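PDB 6NYR: Crov588 from Cafeteriavirus, which is of unknown function but folds into a circular leucine-rich-repeat solenoid built largely from FNIP repeats. Local coordinates for residues Gln221-Glu224 against Asn225-Pro228; Gln243-Glu246 against Asn247-Pro250; Leu410-Gly413 against His414-Gln418; Lys653-Tyr656 against Gly657-Asp660. All coordinates share one frame; numbering follows the deposited sequence.

Interactions 1 and 2 are the same turn in successive coils of the solenoid: residues 221-228 and 243-250 lie 22 positions apart in sequence, their centres about 7 Å apart, and they touch directly, with Ile222 O 3.3 Å from Val248 CG2 and Pro228 O 3.3 Å from Pro250 CB. Interaction 3 belongs to another part of the repeat, where the chain leaves strand 409-411; its centre is about 46 Å from that of interaction 2. Interaction 4, at the exit of strand 651-655 near the C-terminus, lies across the chain's centre from interactions 1 and 2, about 66 Å from interaction 1 and 50 Å from interaction 3, centre to centre.

Interaction 1: Gln221-Glu224 against Asn225-Pro228; sequences QITE and NVLP
Between Thr223 and Val226 the backbone reverses in a type II beta turn, with Asn225 adopting the positive phi (63°) characteristic of the third position. The closing bond from Val226 N to Thr223 O is weak, 3.4 Å long with an N-H...O angle of 144°. Water 1 reinforces it: the water donates to Thr223 O at 2.5 Å and accepts from Leu227 N at 3.1 Å, so that the carbonyl of Thr223 is tied to two consecutive residues on the returning limb, once directly and once through solvent.

On the inner side of the bend the contact is apolar. Ile222 holds CG2 anti to its backbone N, and this methyl, rather than the longer CG1 branch, meets the returning limb; it lies 3.7 Å from Leu227 CG and nearly as close to Leu227 CD1, the two side chains crossing at about a right angle. Val226 CB is a looser neighbour of the same methyl at 4.4 Å. The other branch of the valine turns to the first limb: Val226 CG2 lies 3.2 Å from Thr223 O, with Thr223 CB farther off. Glu224 and Asn225 occupy the exposed corner.

Adjoining coils continue the buried cluster, Ile222 touching Val248 on one hand and Val226 touching Ile200 on the other. Aliphatic residues directed inward from a tight turn, and stacked on their equivalents from coil to coil, are characteristic of a leucine-rich-repeat solenoid, here in an FNIP repeat.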
loop_
_atom_site.group_PDB
_atom_site.type_symbol
_atom_site.label_atom_id
_atom_site.label_comp_id
_atom_site.label_asym_id
_atom_site.label_seq_id
_atom_site.Cartn_x
_atom_site.Cartn_y
_atom_site.Cartn_z
ATOM N N GLN A 221 14.554 -31.150 -15.013
ATOM C CA GLN A 221 15.084 -30.503 -16.202
ATOM C C GLN A 221 13.980 -30.157 -17.192
ATOM O O GLN A 221 12.950 -30.829 -17.280
ATOM C CB GLN A 221 16.146 -31.345 -16.905
ATOM C CG GLN A 221 17.420 -31.398 -16.139
ATOM C CD GLN A 221 18.609 -31.757 -17.011
ATOM O OE1 GLN A 221 18.463 -32.271 -18.120
ATOM N NE2 GLN A 221 19.782 -31.312 -16.582
ATOM N N ILE A 222 14.220 -29.093 -17.951
ATOM C CA ILE A 222 13.364 -28.693 -19.062
ATOM C C ILE A 222 14.140 -28.930 -20.351
ATOM O O ILE A 222 15.166 -28.286 -20.593
ATOM C CB ILE A 222 12.921 -27.228 -18.944
ATOM C CG1 ILE A 222 12.281 -26.983 -17.580
ATOM C CG2 ILE A 222 11.940 -26.881 -20.061
ATOM C CD1 ILE A 222 11.011 -27.770 -17.349
ATOM N N THR A 223 13.650 -29.857 -21.168
ATOM C CA THR A 223 14.297 -30.310 -22.388
ATOM C C THR A 223 13.764 -29.527 -23.584
ATOM O O THR A 223 12.786 -28.783 -23.489
ATOM C CB THR A 223 14.039 -31.814 -22.542
ATOM O OG1 THR A 223 14.861 -32.542 -21.612
ATOM C CG2 THR A 223 14.289 -32.327 -23.953
ATOM N N GLU A 224 14.439 -29.688 -24.719
ATOM C CA GLU A 224 14.017 -29.040 -25.949
ATOM C C GLU A 224 12.573 -29.395 -26.273
ATOM O O GLU A 224 12.126 -30.523 -26.043
ATOM C CB GLU A 224 14.914 -29.465 -27.112
ATOM C CG GLU A 224 16.350 -29.001 -27.022
ATOM C CD GLU A 224 17.218 -29.603 -28.114
ATOM O OE1 GLU A 224 16.662 -30.216 -29.049
ATOM O OE2 GLU A 224 18.455 -29.471 -28.028
ATOM N N ASN A 225 11.850 -28.426 -26.825
ATOM C CA ASN A 225 10.511 -28.641 -27.365
ATOM C C ASN A 225 9.511 -29.084 -26.303
ATOM O O ASN A 225 8.492 -29.705 -26.625
ATOM C CB ASN A 225 10.549 -29.663 -28.510
ATOM C CG ASN A 225 11.402 -29.200 -29.677
ATOM O OD1 ASN A 225 12.335 -29.887 -30.092
ATOM N ND2 ASN A 225 11.092 -28.022 -30.205
ATOM N N VAL A 226 9.787 -28.777 -25.040
ATOM C CA VAL A 226 8.813 -28.987 -23.975
ATOM C C VAL A 226 7.987 -27.728 -23.745
ATOM O O VAL A 226 6.779 -27.804 -23.514
ATOM C CB VAL A 226 9.529 -29.429 -22.686
ATOM C CG1 VAL A 226 8.531 -29.576 -21.550
ATOM C CG2 VAL A 226 10.283 -30.730 -22.916
ATOM N N LEU A 227 8.623 -26.565 -23.809
ATOM C CA LEU A 227 7.963 -25.281 -23.607
ATOM C C LEU A 227 7.365 -24.799 -24.921
ATOM O O LEU A 227 8.076 -24.745 -25.935
ATOM C CB LEU A 227 8.956 -24.257 -23.082
ATOM C CG LEU A 227 9.551 -24.544 -21.701
ATOM C CD1 LEU A 227 10.609 -23.530 -21.329
ATOM C CD2 LEU A 227 8.433 -24.556 -20.663
ATOM N N PRO A 228 6.077 -24.464 -24.952
ATOM C CA PRO A 228 5.454 -24.088 -26.226
ATOM C C PRO A 228 5.929 -22.731 -26.720
ATOM O O PRO A 228 6.337 -21.863 -25.944
ATOM C CB PRO A 228 3.955 -24.073 -25.904
ATOM C CG PRO A 228 3.883 -23.846 -24.419
ATOM C CD PRO A 228 5.109 -24.495 -23.835
HETATM O O HOH W 1 11.740 -26.572 -23.890
#

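Interaction 2: Gln243-Glu246 against Asn247-Pro250; sequences QITE and NVLP
The apolar contacts converge on one methyl group, Ile244 CG2, which lies 3.8 Å from Leu249 CG and 4.1 Å from Leu249 CD1. Val248 CG1 faces the same methyl, but the detail of that contact is doubtful, because the valine is modelled away from a staggered rotamer with CG1 too close to Thr245 O. Ile244 crosses both partners at about a right angle, so its short branch meets the two side chains of the returning limb while CG1 and CD1 extend elsewhere. With CG2 anti to the backbone N and CG1 turned back beside it (chi1 -57°), the isoleucine directs the methyl across the bend.

The backbone supplies the frame for these contacts. Residues Thr245 to Val248 form a type II beta turn, Asn247 taking the positive phi (65°) of its third position, and the bend joins the two limbs of a loop between strands 233-235 and 255-257. The same turn occurs one coil earlier, at Thr223 to Val226, consistent with the FNIP leucine-rich repeat, and the inward-facing aliphatic residues connect the coils: Val248 touches Ile222 in the preceding one, and Ile244 touches Val270 in the following one.

Polar side chains lie at the exposed corner. Glu246 and Asn247 run side by side and point the same way, with their carboxylate and amide planes only 19° apart. Side chain to side chain, the nearest pair is Glu246 CG and Asn247 OD1, 3.3 Å. Glu246 also touches Asn269.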
loop_
_atom_site.group_PDB
_atom_site.type_symbol
_atom_site.label_atom_id
_atom_site.label_comp_id
_atom_site.label_asym_id
_atom_site.label_seq_id
_atom_site.Cartn_x
_atom_site.Cartn_y
_atom_site.Cartn_z
ATOM N N GLN A 243 20.257 -26.994 -15.314
ATOM C CA GLN A 243 20.830 -26.274 -16.441
ATOM C C GLN A 243 19.825 -26.103 -17.572
ATOM O O GLN A 243 19.054 -27.013 -17.892
ATOM C CB GLN A 243 22.082 -26.966 -16.978
ATOM C CG GLN A 243 23.352 -26.475 -16.324
ATOM C CD GLN A 243 24.562 -26.628 -17.232
ATOM O OE1 GLN A 243 24.476 -27.225 -18.307
ATOM N NE2 GLN A 243 25.680 -26.033 -16.830
ATOM N N ILE A 244 19.859 -24.925 -18.182
ATOM C CA ILE A 244 19.030 -24.582 -19.329
ATOM C C ILE A 244 19.962 -24.453 -20.523
ATOM O O ILE A 244 20.778 -23.525 -20.594
ATOM C CB ILE A 244 18.243 -23.286 -19.097
ATOM C CG1 ILE A 244 17.399 -23.427 -17.835
ATOM C CG2 ILE A 244 17.368 -22.984 -20.303
ATOM C CD1 ILE A 244 16.612 -22.189 -17.478
ATOM N N THR A 245 19.840 -25.385 -21.462
ATOM C CA THR A 245 20.722 -25.440 -22.616
ATOM C C THR A 245 20.076 -24.709 -23.795
ATOM O O THR A 245 19.078 -24.001 -23.649
ATOM C CB THR A 245 21.046 -26.892 -22.947
ATOM O OG1 THR A 245 19.834 -27.589 -23.271
ATOM C CG2 THR A 245 21.713 -27.573 -21.757
ATOM N N GLU A 246 20.666 -24.844 -24.978
ATOM C CA GLU A 246 20.174 -24.163 -26.165
ATOM C C GLU A 246 18.802 -24.685 -26.568
ATOM O O GLU A 246 18.495 -25.869 -26.409
ATOM C CB GLU A 246 21.171 -24.358 -27.308
ATOM C CG GLU A 246 21.193 -23.259 -28.352
ATOM C CD GLU A 246 22.380 -23.386 -29.298
ATOM O OE1 GLU A 246 23.413 -23.955 -28.886
ATOM O OE2 GLU A 246 22.273 -22.922 -30.452
ATOM N N ASN A 247 17.967 -23.776 -27.073
ATOM C CA ASN A 247 16.724 -24.123 -27.755
ATOM C C ASN A 247 15.699 -24.788 -26.840
ATOM O O ASN A 247 14.874 -25.579 -27.304
ATOM C CB ASN A 247 16.991 -25.034 -28.965
ATOM C CG ASN A 247 17.622 -24.295 -30.132
ATOM O OD1 ASN A 247 18.827 -24.395 -30.369
ATOM N ND2 ASN A 247 16.806 -23.552 -30.870
ATOM N N VAL A 248 15.701 -24.480 -25.546
ATOM C CA VAL A 248 14.668 -24.952 -24.632
ATOM C C VAL A 248 13.726 -23.813 -24.232
ATOM O O VAL A 248 12.530 -24.026 -24.051
ATOM C CB VAL A 248 15.277 -25.642 -23.391
ATOM C CG1 VAL A 248 16.631 -25.083 -23.056
ATOM C CG2 VAL A 248 14.331 -25.507 -22.201
ATOM N N LEU A 249 14.252 -22.603 -24.074
ATOM C CA LEU A 249 13.371 -21.457 -23.830
ATOM C C LEU A 249 12.786 -20.978 -25.153
ATOM O O LEU A 249 13.539 -20.746 -26.105
ATOM C CB LEU A 249 14.129 -20.321 -23.154
ATOM C CG LEU A 249 14.747 -20.625 -21.789
ATOM C CD1 LEU A 249 15.547 -19.438 -21.277
ATOM C CD2 LEU A 249 13.663 -21.011 -20.794
ATOM N N PRO A 250 11.465 -20.832 -25.263
ATOM C CA PRO A 250 10.883 -20.449 -26.555
ATOM C C PRO A 250 11.228 -19.015 -26.927
ATOM O O PRO A 250 11.534 -18.168 -26.084
ATOM C CB PRO A 250 9.375 -20.626 -26.342
ATOM C CG PRO A 250 9.184 -20.435 -24.872
ATOM C CD PRO A 250 10.439 -20.968 -24.209
#

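Interaction 3: Leu410-Gly413 against His414-Gln418; sequences LELG and HNFNQ
Gly413 and Phe416 are joined by the backbone bond that closes a type I beta turn, from Phe416 N to Gly413 O, 3.3 Å long with an N-H...O angle of 154°. Water 2 spans the same two residues, donating to Gly413 O at 2.6 Å and to Phe416 O at 2.7 Å. Gly413 O thus receives two hydrogen bonds, one from the turn and one from the water.

Phe416 directs its ring back over Leu412, at the foot of the turn. Its CG is anti to the backbone N (chi1 -177°), which brings one ring face against the leucine in a CH-pi contact: Leu412 CG is 4.0 Å from the ring centroid and 20° off the normal. The nearest ring atom, Phe416 CD2, lies 3.8 Å from Leu412 CG, and Leu412 CD1 lies 4.0 Å from Phe416 CD1, on the same face. Gln418 N lies above the opposite face, toward the rim.

Around this centre, Leu412 also touches Phe390 and Leu432 in adjoining coils, and Phe416 touches Ile398. The turn's outer corner is tied by His414 ND1, which donates to Asn415 OD1 at 2.9 Å, the acceptor lying near the imidazole plane. A short parallel strand running into a tight turn, with a leucine just after the strand and a phenylalanine at the end of the turn buried in the interior, is characteristic of the leucine-rich-repeat coil; here it leads from strand 409-411 into the loop of an FNIP repeat.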
loop_
_atom_site.group_PDB
_atom_site.type_symbol
_atom_site.label_atom_id
_atom_site.label_comp_id
_atom_site.label_asym_id
_atom_site.label_seq_id
_atom_site.Cartn_x
_atom_site.Cartn_y
_atom_site.Cartn_z
ATOM N N LEU A 410 17.415 15.352 -4.423
ATOM C CA LEU A 410 18.575 14.860 -3.696
ATOM C C LEU A 410 18.129 14.387 -2.319
ATOM O O LEU A 410 17.540 15.156 -1.552
ATOM C CB LEU A 410 19.655 15.933 -3.573
ATOM C CG LEU A 410 20.883 15.473 -2.786
ATOM C CD1 LEU A 410 21.462 14.212 -3.419
ATOM C CD2 LEU A 410 21.930 16.567 -2.723
ATOM N N GLU A 411 18.404 13.122 -2.018
ATOM C CA GLU A 411 18.149 12.534 -0.710
ATOM C C GLU A 411 19.476 12.077 -0.119
ATOM O O GLU A 411 20.146 11.210 -0.691
ATOM C CB GLU A 411 17.170 11.364 -0.831
ATOM C CG GLU A 411 16.991 10.541 0.431
ATOM C CD GLU A 411 15.970 9.430 0.255
ATOM O OE1 GLU A 411 15.520 9.208 -0.892
ATOM O OE2 GLU A 411 15.612 8.785 1.260
ATOM N N LEU A 412 19.855 12.663 1.013
ATOM C CA LEU A 412 21.043 12.254 1.744
ATOM C C LEU A 412 20.645 11.287 2.859
ATOM O O LEU A 412 19.569 11.392 3.451
ATOM C CB LEU A 412 21.785 13.444 2.352
ATOM C CG LEU A 412 22.621 14.414 1.525
ATOM C CD1 LEU A 412 23.478 13.654 0.503
ATOM C CD2 LEU A 412 21.789 15.483 0.843
ATOM N N GLY A 413 21.534 10.336 3.144
ATOM C CA GLY A 413 21.218 9.204 3.992
ATOM C C GLY A 413 21.550 9.416 5.460
ATOM O O GLY A 413 21.940 10.498 5.900
ATOM N N HIS A 414 21.401 8.329 6.225
ATOM C CA HIS A 414 21.487 8.383 7.681
ATOM C C HIS A 414 22.726 9.120 8.173
ATOM O O HIS A 414 22.635 10.000 9.036
ATOM C CB HIS A 414 21.458 6.959 8.245
ATOM C CG HIS A 414 21.255 6.893 9.727
ATOM N ND1 HIS A 414 22.290 7.026 10.630
ATOM C CD2 HIS A 414 20.135 6.706 10.463
ATOM C CE1 HIS A 414 21.813 6.925 11.857
ATOM N NE2 HIS A 414 20.508 6.731 11.784
ATOM N N ASN A 415 23.900 8.755 7.661
ATOM C CA ASN A 415 25.139 9.214 8.271
ATOM C C ASN A 415 25.688 10.505 7.682
ATOM O O ASN A 415 26.671 11.032 8.214
ATOM C CB ASN A 415 26.236 8.141 8.153
ATOM C CG ASN A 415 25.956 6.915 8.992
ATOM O OD1 ASN A 415 25.016 6.895 9.791
ATOM N ND2 ASN A 415 26.779 5.888 8.827
ATOM N N PHE A 416 25.108 11.028 6.605
ATOM C CA PHE A 416 25.706 12.196 5.976
ATOM C C PHE A 416 25.694 13.372 6.948
ATOM O O PHE A 416 24.635 13.771 7.442
ATOM C CB PHE A 416 24.974 12.577 4.696
ATOM C CG PHE A 416 25.605 13.737 3.982
ATOM C CD1 PHE A 416 26.606 13.528 3.052
ATOM C CD2 PHE A 416 25.223 15.039 4.271
ATOM C CE1 PHE A 416 27.203 14.591 2.405
ATOM C CE2 PHE A 416 25.814 16.104 3.630
ATOM C CZ PHE A 416 26.807 15.883 2.695
ATOM N N ASN A 417 26.871 13.934 7.205
ATOM C CA ASN A 417 26.996 15.084 8.092
ATOM C C ASN A 417 28.245 15.879 7.720
ATOM O O ASN A 417 29.080 16.203 8.566
ATOM C CB ASN A 417 27.042 14.638 9.554
ATOM C CG ASN A 417 26.983 15.806 10.521
ATOM O OD1 ASN A 417 26.465 16.877 10.193
ATOM N ND2 ASN A 417 27.523 15.610 11.718
ATOM N N GLN A 418 28.381 16.210 6.443
ATOM C CA GLN A 418 29.463 17.058 5.969
ATOM C C GLN A 418 28.925 18.460 5.711
ATOM O O GLN A 418 27.722 18.666 5.526
ATOM C CB GLN A 418 30.094 16.501 4.689
ATOM C CG GLN A 418 30.647 15.094 4.818
ATOM C CD GLN A 418 31.715 14.980 5.886
ATOM O OE1 GLN A 418 32.501 15.904 6.104
ATOM N NE2 GLN A 418 31.739 13.844 6.570
HETATM O O HOH W 2 22.164 12.961 6.676
#

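Interaction 4: Lys653-Tyr656 against Gly657-Asp660; sequences KIYY and GNKD
Over the Tyr655 ring sits the backbone of Gly657: Gly657 N is 3.6 Å above the plane and over the centre, while Gly657 CA makes a CH-pi contact 4.0 Å from the centroid. Asn658 approaches that ring at its edge, where Asn658 ND2 lies 3.7 Å from Tyr655 CD2 and the ring and amide planes stand 83° apart. Tyr656 instead runs alongside Lys659, whose CD lies over one ring face in a second CH-pi contact, 3.9 Å from the centroid; farther along, Lys659 CE comes 3.3 Å from Tyr656 CZ.

Backbone bonds fix this arrangement. Asn658 N donates to Tyr655 O at 3.2 Å, and Lys659 N to Tyr656 O at 2.9 Å with a nearly straight 170° angle, carrying the chain from strand 651-655 into helix 659-662 at the C-terminal end of the leucine-rich-repeat solenoid. Asn658 takes the N-cap position, although its side chain makes no capping bond.

Farther out, bending at chi4 (61°) turns the lysine ammonium toward Asp660, giving a salt bridge from Lys659 NZ to Asp660 OD1 of 2.7 Å. Trp634 and Tyr677 meet the rings of Tyr655 and Tyr656, respectively, edge-to-face.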
loop_
_atom_site.group_PDB
_atom_site.type_symbol
_atom_site.label_atom_id
_atom_site.label_comp_id
_atom_site.label_asym_id
_atom_site.label_seq_id
_atom_site.Cartn_x
_atom_site.Cartn_y
_atom_site.Cartn_z
ATOM N N LYS A 653 -21.603 9.804 16.836
ATOM C CA LYS A 653 -20.668 8.734 17.171
ATOM C C LYS A 653 -20.547 8.621 18.687
ATOM O O LYS A 653 -20.209 9.600 19.362
ATOM C CB LYS A 653 -19.301 9.010 16.544
ATOM C CG LYS A 653 -18.246 7.956 16.826
ATOM C CD LYS A 653 -18.386 6.743 15.923
ATOM C CE LYS A 653 -17.612 6.949 14.627
ATOM N NZ LYS A 653 -16.151 6.678 14.800
ATOM N N ILE A 654 -20.773 7.415 19.207
ATOM C CA ILE A 654 -20.986 7.197 20.633
ATOM C C ILE A 654 -20.321 5.896 21.060
ATOM O O ILE A 654 -20.217 4.942 20.284
ATOM C CB ILE A 654 -22.503 7.171 20.950
ATOM C CG1 ILE A 654 -23.075 8.595 20.985
ATOM C CG2 ILE A 654 -22.794 6.434 22.245
ATOM C CD1 ILE A 654 -22.370 9.520 21.961
ATOM N N TYR A 655 -19.869 5.862 22.311
ATOM C CA TYR A 655 -19.371 4.629 22.907
ATOM C C TYR A 655 -20.561 3.741 23.247
ATOM O O TYR A 655 -21.469 4.165 23.972
ATOM C CB TYR A 655 -18.541 4.917 24.155
ATOM C CG TYR A 655 -18.039 3.670 24.860
ATOM C CD1 TYR A 655 -17.494 2.613 24.140
ATOM C CD2 TYR A 655 -18.093 3.556 26.243
ATOM C CE1 TYR A 655 -17.033 1.474 24.775
ATOM C CE2 TYR A 655 -17.629 2.422 26.887
ATOM C CZ TYR A 655 -17.098 1.383 26.148
ATOM O OH TYR A 655 -16.633 0.249 26.782
ATOM N N TYR A 656 -20.571 2.521 22.708
ATOM C CA TYR A 656 -21.683 1.612 22.954
ATOM C C TYR A 656 -21.967 1.460 24.441
ATOM O O TYR A 656 -23.130 1.487 24.862
ATOM C CB TYR A 656 -21.381 0.250 22.333
ATOM C CG TYR A 656 -22.547 -0.705 22.355
ATOM C CD1 TYR A 656 -23.542 -0.626 21.393
ATOM C CD2 TYR A 656 -22.654 -1.683 23.333
ATOM C CE1 TYR A 656 -24.613 -1.493 21.402
ATOM C CE2 TYR A 656 -23.722 -2.554 23.352
ATOM C CZ TYR A 656 -24.699 -2.454 22.385
ATOM O OH TYR A 656 -25.768 -3.321 22.396
ATOM N N GLY A 657 -20.919 1.306 25.252
ATOM C CA GLY A 657 -21.104 1.001 26.658
ATOM C C GLY A 657 -22.005 1.970 27.394
ATOM O O GLY A 657 -22.651 1.593 28.377
ATOM N N ASN A 658 -22.069 3.221 26.938
ATOM C CA ASN A 658 -22.850 4.246 27.618
ATOM C C ASN A 658 -24.123 4.618 26.870
ATOM O O ASN A 658 -24.802 5.573 27.264
ATOM C CB ASN A 658 -22.011 5.511 27.847
ATOM C CG ASN A 658 -20.955 5.329 28.913
ATOM O OD1 ASN A 658 -21.207 4.716 29.949
ATOM N ND2 ASN A 658 -19.768 5.870 28.672
ATOM N N LYS A 659 -24.467 3.895 25.803
ATOM C CA LYS A 659 -25.614 4.284 24.988
ATOM C C LYS A 659 -26.864 4.438 25.851
ATOM O O LYS A 659 -27.580 5.444 25.763
ATOM C CB LYS A 659 -25.834 3.260 23.870
ATOM C CG LYS A 659 -26.236 1.869 24.333
ATOM C CD LYS A 659 -26.439 0.930 23.139
ATOM C CE LYS A 659 -27.050 -0.403 23.560
ATOM N NZ LYS A 659 -28.399 -0.249 24.180
ATOM N N ASP A 660 -27.112 3.464 26.732
ATOM C CA ASP A 660 -28.335 3.478 27.529
ATOM C C ASP A 660 -28.449 4.742 28.367
ATOM O O ASP A 660 -29.563 5.171 28.691
ATOM C CB ASP A 660 -28.389 2.247 28.437
ATOM C CG ASP A 660 -28.520 0.950 27.661
ATOM O OD1 ASP A 660 -28.947 0.994 26.488
ATOM O OD2 ASP A 660 -28.200 -0.116 28.228
#